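PDB 5B3T: biliverdin reductase from Synechocystis sp., which reduces the linear tetrapyrrole biliverdin, a product of heme breakdown, using a nicotinamide nucleotide as reductant, probably to give bilirubin. Local coordinates for residues T198-D203 and Q227-L232; I189-D194 and L312-V317; G17-G22 and S42-S47. All coordinates share one frame; numbering follows the deposited sequence.

Contact 1. Residues T198-D203 and Q227-L232; sequences TVQQVD and QFNNGL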
loop_
_atom_site.group_PDB
_atom_site.type_symbol
_atom_site.label_atom_id
_atom_site.label_comp_id
_atom_site.label_asym_id
_atom_site.label_seq_id
_atom_site.Cartn_x
_atom_site.Cartn_y
_atom_site.Cartn_z
ATOM N N THR A 198 -4.080 14.398 13.468
ATOM C CA THR A 198 -3.755 14.611 12.069
ATOM C C THR A 198 -2.409 15.322 11.937
ATOM O O THR A 198 -1.894 15.918 12.884
ATOM C CB THR A 198 -4.862 15.411 11.374
ATOM O OG1 THR A 198 -5.076 16.637 12.081
ATOM C CG2 THR A 198 -6.164 14.618 11.343
ATOM N N VAL A 199 -1.828 15.230 10.742
ATOM C CA VAL A 199 -0.612 15.973 10.436
ATOM C C VAL A 199 -0.929 17.463 10.437
ATOM O O VAL A 199 -1.890 17.905 9.798
ATOM C CB VAL A 199 -0.038 15.532 9.081
ATOM C CG1 VAL A 199 1.119 16.425 8.691
ATOM C CG2 VAL A 199 0.403 14.072 9.120
ATOM N N GLN A 200 -0.108 18.249 11.128
ATOM C CA GLN A 200 -0.316 19.695 11.199
ATOM C C GLN A 200 0.725 20.528 10.441
ATOM O O GLN A 200 0.431 21.638 9.997
ATOM C CB GLN A 200 -0.382 20.150 12.660
ATOM C CG GLN A 200 -0.996 21.527 12.853
ATOM C CD GLN A 200 -2.485 21.547 12.566
ATOM O OE1 GLN A 200 -3.294 21.843 13.445
ATOM N NE2 GLN A 200 -2.854 21.229 11.332
ATOM N N GLN A 201 1.917 20.013 10.271
ATOM C CA GLN A 201 2.975 20.731 9.585
ATOM C C GLN A 201 3.838 19.733 8.824
ATOM O O GLN A 201 4.019 18.663 9.276
ATOM C CB GLN A 201 3.811 21.533 10.592
ATOM C CG GLN A 201 4.840 22.446 9.973
ATOM C CD GLN A 201 5.177 23.640 10.832
ATOM O OE1 GLN A 201 4.311 24.349 11.262
ATOM N NE2 GLN A 201 6.440 23.835 11.112
ATOM N N VAL A 202 4.366 20.128 7.691
ATOM C CA VAL A 202 5.157 19.257 6.827
ATOM C C VAL A 202 6.322 20.043 6.248
ATOM O O VAL A 202 6.148 21.174 5.791
ATOM C CB VAL A 202 4.310 18.660 5.680
ATOM C CG1 VAL A 202 5.159 17.773 4.792
ATOM C CG2 VAL A 202 3.126 17.895 6.212
ATOM N N ASP A 203 7.511 19.439 6.269
ATOM C CA ASP A 203 8.640 19.851 5.442
ATOM C C ASP A 203 9.135 18.609 4.721
ATOM O O ASP A 203 9.316 17.562 5.350
ATOM C CB ASP A 203 9.776 20.479 6.264
ATOM C CG ASP A 203 9.288 21.570 7.193
ATOM O OD1 ASP A 203 8.867 22.629 6.689
ATOM O OD2 ASP A 203 9.343 21.371 8.427
ATOM N N GLN A 227 4.948 17.161 11.667
ATOM C CA GLN A 227 4.494 17.520 13.002
ATOM C C GLN A 227 3.009 17.216 13.104
ATOM O O GLN A 227 2.209 17.725 12.310
ATOM C CB GLN A 227 4.785 18.989 13.315
ATOM C CG GLN A 227 6.268 19.307 13.307
ATOM C CD GLN A 227 6.571 20.731 13.719
ATOM O OE1 GLN A 227 7.375 21.412 13.087
ATOM N NE2 GLN A 227 5.929 21.186 14.786
ATOM N N PHE A 228 2.648 16.377 14.065
ATOM C CA PHE A 228 1.267 15.988 14.294
ATOM C C PHE A 228 0.626 16.892 15.334
ATOM O O PHE A 228 1.299 17.625 16.064
ATOM C CB PHE A 228 1.172 14.532 14.746
ATOM C CG PHE A 228 1.506 13.542 13.674
ATOM C CD1 PHE A 228 2.818 13.364 13.265
ATOM C CD2 PHE A 228 0.514 12.777 13.082
ATOM C CE1 PHE A 228 3.137 12.450 12.281
ATOM C CE2 PHE A 228 0.827 11.856 12.095
ATOM C CZ PHE A 228 2.142 11.694 11.695
ATOM N N ASN A 229 -0.702 16.818 15.401
ATOM C CA ASN A 229 -1.445 17.757 16.228
ATOM C C ASN A 229 -1.272 17.480 17.708
ATOM O O ASN A 229 -1.281 18.415 18.516
ATOM C CB ASN A 229 -2.919 17.725 15.855
ATOM C CG ASN A 229 -3.257 18.760 14.834
ATOM O OD1 ASN A 229 -2.913 19.922 15.013
ATOM N ND2 ASN A 229 -3.910 18.356 13.749
ATOM N N ASN A 230 -1.127 16.216 18.085
ATOM C CA ASN A 230 -0.925 15.860 19.477
ATOM C C ASN A 230 0.549 15.884 19.877
ATOM O O ASN A 230 0.905 15.348 20.932
ATOM C CB ASN A 230 -1.552 14.494 19.758
ATOM C CG ASN A 230 -3.018 14.446 19.374
ATOM O OD1 ASN A 230 -3.633 15.477 19.095
ATOM N ND2 ASN A 230 -3.585 13.247 19.352
ATOM N N GLY A 231 1.407 16.496 19.056
ATOM C CA GLY A 231 2.773 16.808 19.424
ATOM C C GLY A 231 3.836 15.968 18.747
ATOM O O GLY A 231 5.020 16.329 18.811
ATOM N N LEU A 232 3.461 14.864 18.104
ATOM C CA LEU A 232 4.454 13.946 17.558
ATOM C C LEU A 232 5.258 14.600 16.442
ATOM O O LEU A 232 4.698 15.224 15.536
ATOM C CB LEU A 232 3.777 12.680 17.035
ATOM C CG LEU A 232 4.678 11.718 16.252
ATOM C CD1 LEU A 232 5.807 11.181 17.121
ATOM C CD2 LEU A 232 3.865 10.581 15.667
#
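Phe228 sits at the open end of an antiparallel hairpin, in a non-hydrogen-bonded pair with Val199, and shows how a ring can keep contact with its partner although the two side chains diverge. Its CG is anti to the carbonyl carbon, which lays the ring alongside Thr198 O and Val199. CB passes 3.8 Å from Thr198 O, and CD2 stays near that oxygen, which approaches the ring obliquely. Farther out, CE2 comes within 3.7 Å of Val199 CG2, and CZ also meets this methyl. The methyl lies over the ring face, 26° off the normal, as a CH-pi contact. Leu232 CD2 packs on the opposite face, offset toward the rim. An alanine here would probably cost Val199 and Leu232 their shared packing surface and loosen this end of the hairpin.

Thr198 O also accepts Asn229 N at 2.9 Å, nearly along the C=O axis. Beside it, Asn229 ND2 makes a weak hydrogen bond to Thr198 OG1 at 2.7 Å, so backbone and side chain of Asn229 both hold Thr198. On the opposite strand, Gln227 O is gripped by two donors: Gln200 N at 2.7 Å and Gln201 N at 3.1 Å, the latter on a lone pair. Gln227 N gives Gln201 O an almost straight bond (3.0 Å, 173°), although the donor stands above the carbonyl plane. Gln200, with a helix-like psi of -26°, is the extra residue that shifts the register by one. Two residues facing one define a classic beta bulge, here where edge strand 199-210 joins the mixed sheet of the C-terminal alpha/beta domain.

Contact 2. Residues I189-D194 and L312-V317; sequences ISRFTD and LYALEV
Ser190 brings the chain against helix 309-325, its CA 5.6 Å from Ala314 CA. The side chains that meet here are a serine and an alanine. The hydroxyl takes the crowded position between the backbone N and the carbonyl carbon (chi1 75°), which lays OG 3.2 Å from Ala314 CB. Its polar partner is the carbonyl of Ser187, with a weaker bond to Leu186 O, so the oxygen is satisfied by carbonyls of preceding residues while its flank packs against alanine. Ser190 CB rests on Val317 CG2 at 4.1 Å, and Ser190 O meets the Tyr313 ring at its edge, 3.9 Å from CD2. That same Val317 methyl lies over one face of the ring, offset toward the rim.

Arg191 follows with an extended chain that carries NH2 to 4.3 Å from Ala314 CB. Its firmer ties lie outside the two segments: NE bonds Ser187 OG, and the guanidinium forms a cation-pi pair with Tyr105, an NADP(+)-binding residue. At the start of the short helix 193-196, Thr193 crosses Tyr313 obliquely, its OG1 3.6 Å from CD2. The ring reaches past it because Tyr313 CG is anti to the backbone N (chi1 -175°), and its OH ends in a hydrogen bond with Val199 N.

No hydrogen bond joins the two segments. The polar ends of Ser190, Arg191 and Tyr313 are bonded to residues outside them, so the contact is packing of Ser190 and Thr193 against Ala314, Val317 and the Tyr313 ring, and the charge of Arg191 is probably steadied in part by the Ser187 hydroxyl and the Tyr105 ring.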
loop_
_atom_site.group_PDB
_atom_site.type_symbol
_atom_site.label_atom_id
_atom_site.label_comp_id
_atom_site.label_asym_id
_atom_site.label_seq_id
_atom_site.Cartn_x
_atom_site.Cartn_y
_atom_site.Cartn_z
ATOM N N ILE A 189 2.775 5.970 7.919
ATOM C CA ILE A 189 2.875 6.878 9.053
ATOM C C ILE A 189 1.546 7.561 9.365
ATOM O O ILE A 189 1.389 8.133 10.450
ATOM C CB ILE A 189 3.978 7.924 8.792
ATOM C CG1 ILE A 189 4.512 8.487 10.110
ATOM C CG2 ILE A 189 3.455 9.055 7.912
ATOM C CD1 ILE A 189 5.165 7.450 11.001
ATOM N N SER A 190 0.577 7.504 8.454
ATOM C CA SER A 190 -0.656 8.269 8.581
ATOM C C SER A 190 -1.814 7.468 9.155
ATOM O O SER A 190 -2.904 8.022 9.330
ATOM C CB SER A 190 -1.069 8.831 7.218
ATOM O OG SER A 190 -1.608 7.808 6.397
ATOM N N ARG A 191 -1.617 6.184 9.452
ATOM C CA ARG A 191 -2.707 5.311 9.867
ATOM C C ARG A 191 -2.757 5.118 11.379
ATOM O O ARG A 191 -3.263 4.098 11.862
ATOM C CB ARG A 191 -2.608 3.973 9.140
ATOM C CG ARG A 191 -2.827 4.131 7.645
ATOM C CD ARG A 191 -2.457 2.892 6.856
ATOM N NE ARG A 191 -2.583 3.133 5.420
ATOM C CZ ARG A 191 -3.678 2.873 4.712
ATOM N NH1 ARG A 191 -4.746 2.358 5.305
ATOM N NH2 ARG A 191 -3.704 3.126 3.410
ATOM N N PHE A 192 -2.253 6.094 12.135
ATOM C CA PHE A 192 -2.427 6.151 13.582
ATOM C C PHE A 192 -3.126 7.442 14.010
ATOM O O PHE A 192 -2.955 7.885 15.154
ATOM C CB PHE A 192 -1.073 6.012 14.289
ATOM C CG PHE A 192 -0.244 4.843 13.811
ATOM C CD1 PHE A 192 -0.480 3.558 14.277
ATOM C CD2 PHE A 192 0.775 5.040 12.891
ATOM C CE1 PHE A 192 0.291 2.493 13.833
ATOM C CE2 PHE A 192 1.543 3.979 12.443
ATOM C CZ PHE A 192 1.300 2.707 12.916
ATOM N N THR A 193 -3.901 8.033 13.106
ATOM C CA THR A 193 -4.617 9.268 13.401
ATOM C C THR A 193 -5.432 9.137 14.683
ATOM O O THR A 193 -5.650 10.117 15.394
ATOM C CB THR A 193 -5.555 9.665 12.246
ATOM O OG1 THR A 193 -4.806 9.757 11.027
ATOM C CG2 THR A 193 -6.215 11.005 12.533
ATOM N N ASP A 194 -5.878 7.919 14.972
ATOM C CA ASP A 194 -6.668 7.657 16.169
ATOM C C ASP A 194 -5.909 8.061 17.429
ATOM O O ASP A 194 -6.511 8.440 18.433
ATOM C CB ASP A 194 -7.057 6.179 16.241
ATOM C CG ASP A 194 -7.641 5.795 17.587
ATOM O OD1 ASP A 194 -8.365 6.622 18.180
ATOM O OD2 ASP A 194 -7.376 4.667 18.051
ATOM N N LEU A 312 -7.939 7.574 2.144
ATOM C CA LEU A 312 -8.114 8.942 1.671
ATOM C C LEU A 312 -7.211 9.906 2.426
ATOM O O LEU A 312 -6.659 10.840 1.833
ATOM C CB LEU A 312 -9.574 9.373 1.800
ATOM C CG LEU A 312 -10.547 8.899 0.720
ATOM C CD1 LEU A 312 -11.966 9.307 1.082
ATOM C CD2 LEU A 312 -10.152 9.460 -0.638
ATOM N N TYR A 313 -7.044 9.701 3.736
ATOM C CA TYR A 313 -6.180 10.600 4.493
ATOM C C TYR A 313 -4.716 10.386 4.135
ATOM O O TYR A 313 -3.954 11.353 4.023
ATOM C CB TYR A 313 -6.382 10.430 5.996
ATOM C CG TYR A 313 -5.570 11.449 6.760
ATOM C CD1 TYR A 313 -5.783 12.806 6.559
ATOM C CD2 TYR A 313 -4.573 11.064 7.646
ATOM C CE1 TYR A 313 -5.044 13.751 7.230
ATOM C CE2 TYR A 313 -3.822 12.009 8.327
ATOM C CZ TYR A 313 -4.066 13.352 8.112
ATOM O OH TYR A 313 -3.331 14.303 8.776
ATOM N N ALA A 314 -4.303 9.126 3.969
ATOM C CA ALA A 314 -2.949 8.850 3.502
ATOM C C ALA A 314 -2.690 9.535 2.168
ATOM O O ALA A 314 -1.590 10.047 1.922
ATOM C CB ALA A 314 -2.732 7.341 3.388
ATOM N N LEU A 315 -3.704 9.567 1.301
ATOM C CA LEU A 315 -3.593 10.283 0.037
ATOM C C LEU A 315 -3.459 11.784 0.267
ATOM O O LEU A 315 -2.673 12.454 -0.411
ATOM C CB LEU A 315 -4.809 9.958 -0.833
ATOM C CG LEU A 315 -4.938 10.463 -2.271
ATOM C CD1 LEU A 315 -3.621 10.363 -3.031
ATOM C CD2 LEU A 315 -6.034 9.669 -2.976
ATOM N N GLU A 316 -4.212 12.327 1.229
ATOM C CA GLU A 316 -4.081 13.745 1.557
ATOM C C GLU A 316 -2.677 14.066 2.052
ATOM O O GLU A 316 -2.087 15.078 1.655
ATOM C CB GLU A 316 -5.122 14.149 2.604
ATOM C CG GLU A 316 -4.962 15.578 3.110
ATOM C CD GLU A 316 -5.994 15.958 4.161
ATOM O OE1 GLU A 316 -7.096 15.372 4.160
ATOM O OE2 GLU A 316 -5.700 16.845 4.991
ATOM N N VAL A 317 -2.123 13.213 2.916
ATOM C CA VAL A 317 -0.775 13.439 3.431
ATOM C C VAL A 317 0.243 13.403 2.297
ATOM O O VAL A 317 1.201 14.185 2.279
ATOM C CB VAL A 317 -0.444 12.409 4.526
ATOM C CG1 VAL A 317 1.016 12.517 4.937
ATOM C CG2 VAL A 317 -1.351 12.608 5.727
#

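Contact 3. Residues G17-G22 and S42-S47; sequences GIVGTG and SFWGNS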
loop_
_atom_site.group_PDB
_atom_site.type_symbol
_atom_site.label_atom_id
_atom_site.label_comp_id
_atom_site.label_asym_id
_atom_site.label_seq_id
_atom_site.Cartn_x
_atom_site.Cartn_y
_atom_site.Cartn_z
ATOM N N GLY A 17 -11.154 -11.065 -11.241
ATOM C CA GLY A 17 -10.025 -10.804 -12.123
ATOM C C GLY A 17 -8.979 -10.012 -11.369
ATOM O O GLY A 17 -9.308 -9.069 -10.644
ATOM N N ILE A 18 -7.717 -10.400 -11.531
ATOM C CA ILE A 18 -6.613 -9.819 -10.777
ATOM C C ILE A 18 -5.730 -9.032 -11.734
ATOM O O ILE A 18 -5.170 -9.595 -12.681
ATOM C CB ILE A 18 -5.804 -10.900 -10.045
ATOM C CG1 ILE A 18 -6.663 -11.569 -8.971
ATOM C CG2 ILE A 18 -4.546 -10.304 -9.441
ATOM C CD1 ILE A 18 -5.924 -12.608 -8.161
ATOM N N VAL A 19 -5.594 -7.735 -11.487
ATOM C CA VAL A 19 -4.706 -6.880 -12.267
ATOM C C VAL A 19 -3.412 -6.757 -11.470
ATOM O O VAL A 19 -3.326 -5.985 -10.511
ATOM C CB VAL A 19 -5.333 -5.516 -12.557
ATOM C CG1 VAL A 19 -4.391 -4.671 -13.396
ATOM C CG2 VAL A 19 -6.666 -5.687 -13.266
ATOM N N GLY A 20 -2.399 -7.525 -11.865
ATOM C CA GLY A 20 -1.147 -7.563 -11.137
ATOM C C GLY A 20 -0.692 -8.978 -10.855
ATOM O O GLY A 20 -1.502 -9.909 -10.839
ATOM N N THR A 21 0.613 -9.155 -10.635
ATOM C CA THR A 21 1.171 -10.482 -10.411
ATOM C C THR A 21 2.161 -10.514 -9.253
ATOM O O THR A 21 2.805 -11.549 -9.041
ATOM C CB THR A 21 1.860 -11.001 -11.683
ATOM O OG1 THR A 21 2.840 -10.051 -12.116
ATOM C CG2 THR A 21 0.850 -11.219 -12.799
ATOM N N GLY A 22 2.306 -9.425 -8.502
ATOM C CA GLY A 22 3.250 -9.363 -7.405
ATOM C C GLY A 22 2.726 -10.011 -6.137
ATOM O O GLY A 22 1.833 -10.861 -6.158
ATOM N N SER A 42 -9.549 -14.641 -14.320
ATOM C CA SER A 42 -8.524 -14.110 -15.207
ATOM C C SER A 42 -7.547 -13.256 -14.412
ATOM O O SER A 42 -7.767 -12.945 -13.239
ATOM C CB SER A 42 -9.137 -13.297 -16.353
ATOM O OG SER A 42 -9.874 -12.194 -15.859
ATOM N N PHE A 43 -6.454 -12.881 -15.070
ATOM C CA PHE A 43 -5.495 -11.953 -14.491
ATOM C C PHE A 43 -4.759 -11.246 -15.620
ATOM O O PHE A 43 -4.824 -11.651 -16.783
ATOM C CB PHE A 43 -4.512 -12.659 -13.550
ATOM C CG PHE A 43 -3.350 -13.296 -14.255
ATOM C CD1 PHE A 43 -3.485 -14.536 -14.855
ATOM C CD2 PHE A 43 -2.122 -12.656 -14.317
ATOM C CE1 PHE A 43 -2.418 -15.126 -15.506
ATOM C CE2 PHE A 43 -1.051 -13.241 -14.968
ATOM C CZ PHE A 43 -1.199 -14.477 -15.561
ATOM N N TRP A 44 -4.061 -10.172 -15.256
ATOM C CA TRP A 44 -3.217 -9.423 -16.176
ATOM C C TRP A 44 -1.912 -9.091 -15.471
ATOM O O TRP A 44 -1.910 -8.730 -14.291
ATOM C CB TRP A 44 -3.908 -8.134 -16.656
ATOM C CG TRP A 44 -3.050 -7.240 -17.522
ATOM C CD1 TRP A 44 -2.932 -7.284 -18.882
ATOM C CD2 TRP A 44 -2.214 -6.159 -17.083
ATOM N NE1 TRP A 44 -2.068 -6.305 -19.315
ATOM C CE2 TRP A 44 -1.615 -5.602 -18.230
ATOM C CE3 TRP A 44 -1.911 -5.615 -15.831
ATOM C CZ2 TRP A 44 -0.730 -4.526 -18.163
ATOM C CZ3 TRP A 44 -1.032 -4.547 -15.767
ATOM C CH2 TRP A 44 -0.452 -4.013 -16.925
ATOM N N GLY A 45 -0.805 -9.235 -16.193
ATOM C CA GLY A 45 0.495 -8.847 -15.685
ATOM C C GLY A 45 1.154 -7.841 -16.604
ATOM O O GLY A 45 0.834 -7.784 -17.794
ATOM N N ASN A 46 2.071 -7.037 -16.071
ATOM C CA ASN A 46 2.716 -6.005 -16.872
ATOM C C ASN A 46 3.991 -6.482 -17.555
ATOM O O ASN A 46 4.422 -5.857 -18.531
ATOM C CB ASN A 46 3.041 -4.784 -16.006
ATOM C CG ASN A 46 4.115 -5.071 -14.976
ATOM O OD1 ASN A 46 3.869 -5.745 -13.977
ATOM N ND2 ASN A 46 5.317 -4.561 -15.217
ATOM N N SER A 47 4.598 -7.567 -17.075
ATOM C CA SER A 47 5.875 -8.045 -17.587
ATOM C C SER A 47 5.774 -9.520 -17.953
ATOM O O SER A 47 5.071 -10.287 -17.287
ATOM C CB SER A 47 6.997 -7.829 -16.562
ATOM O OG SER A 47 6.763 -8.577 -15.381
#
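Three first torsions set this interface. Thr21 holds OG1 in the crowded position between the backbone N and the carbonyl carbon (chi1 55°), which leaves CG2 beside the N and turned toward residues 42-47. Phe43 CG occupies the equivalent crowded place (chi1 83°), while Trp44 CG runs anti to the backbone N (chi1 175°). As a result Thr21 CG2 meets Phe43 CE2 at 3.5 Å, the two side chains crossing obliquely. The same methyl lies 3.8 Å from Gly45 CA, so close that a beta carbon on Gly45 would clash with it. Around Trp44 the partner is Val19, whose CG1 touches CE3 at 3.6 Å; Trp66 adds an edge-to-face ring contact. Ile18 and Phe43 share the other side of the sheet, with their CB atoms 4.1 Å apart.

The two backbones run parallel. Ile18 bonds to both flanking residues of Phe43: its N reaches Ser42 O at 3.1 Å, with the donor above the carbonyl plane, and its O takes Trp44 N at 2.9 Å, nearly along the C=O axis. Gly20 N then bonds Trp44 O at 2.8 Å, extending the pairing just past strand 14-19. Gly20 has backbone angles at which a beta carbon would be jammed against the preceding carbonyl, reason enough for a glycine.

Helix 23-34 links the two strands, Gly22 being its N-cap. This is the first beta-alpha-beta unit of a Rossmann fold, with glycines consistent with a GxGxxA pattern; at its strand ends lie Thr21, Asn46 and Ser47, which bind NADP(+) but carry no cofactor in this apo form.

How the contacts relate
From the N terminus, contact 3 comes first: it closes the short loop through helix 23-34 and completes the opening beta-alpha-beta unit of the nucleotide-binding domain. The chain then runs through the rest of the Rossmann fold and into the C-terminal domain before residues 189-194 begin the long loop that contact 2 closes at helix 309-325. Contact 1 opens and closes within that loop, pairing neighbouring strands of the C-terminal sheet. Contacts 1 and 2 touch, their centres about 11 Å apart, and together join sheet, short helix and C-terminal helix. Contact 3 stands apart, its centre about 28 Å from that of contact 2, across the centre of the chain.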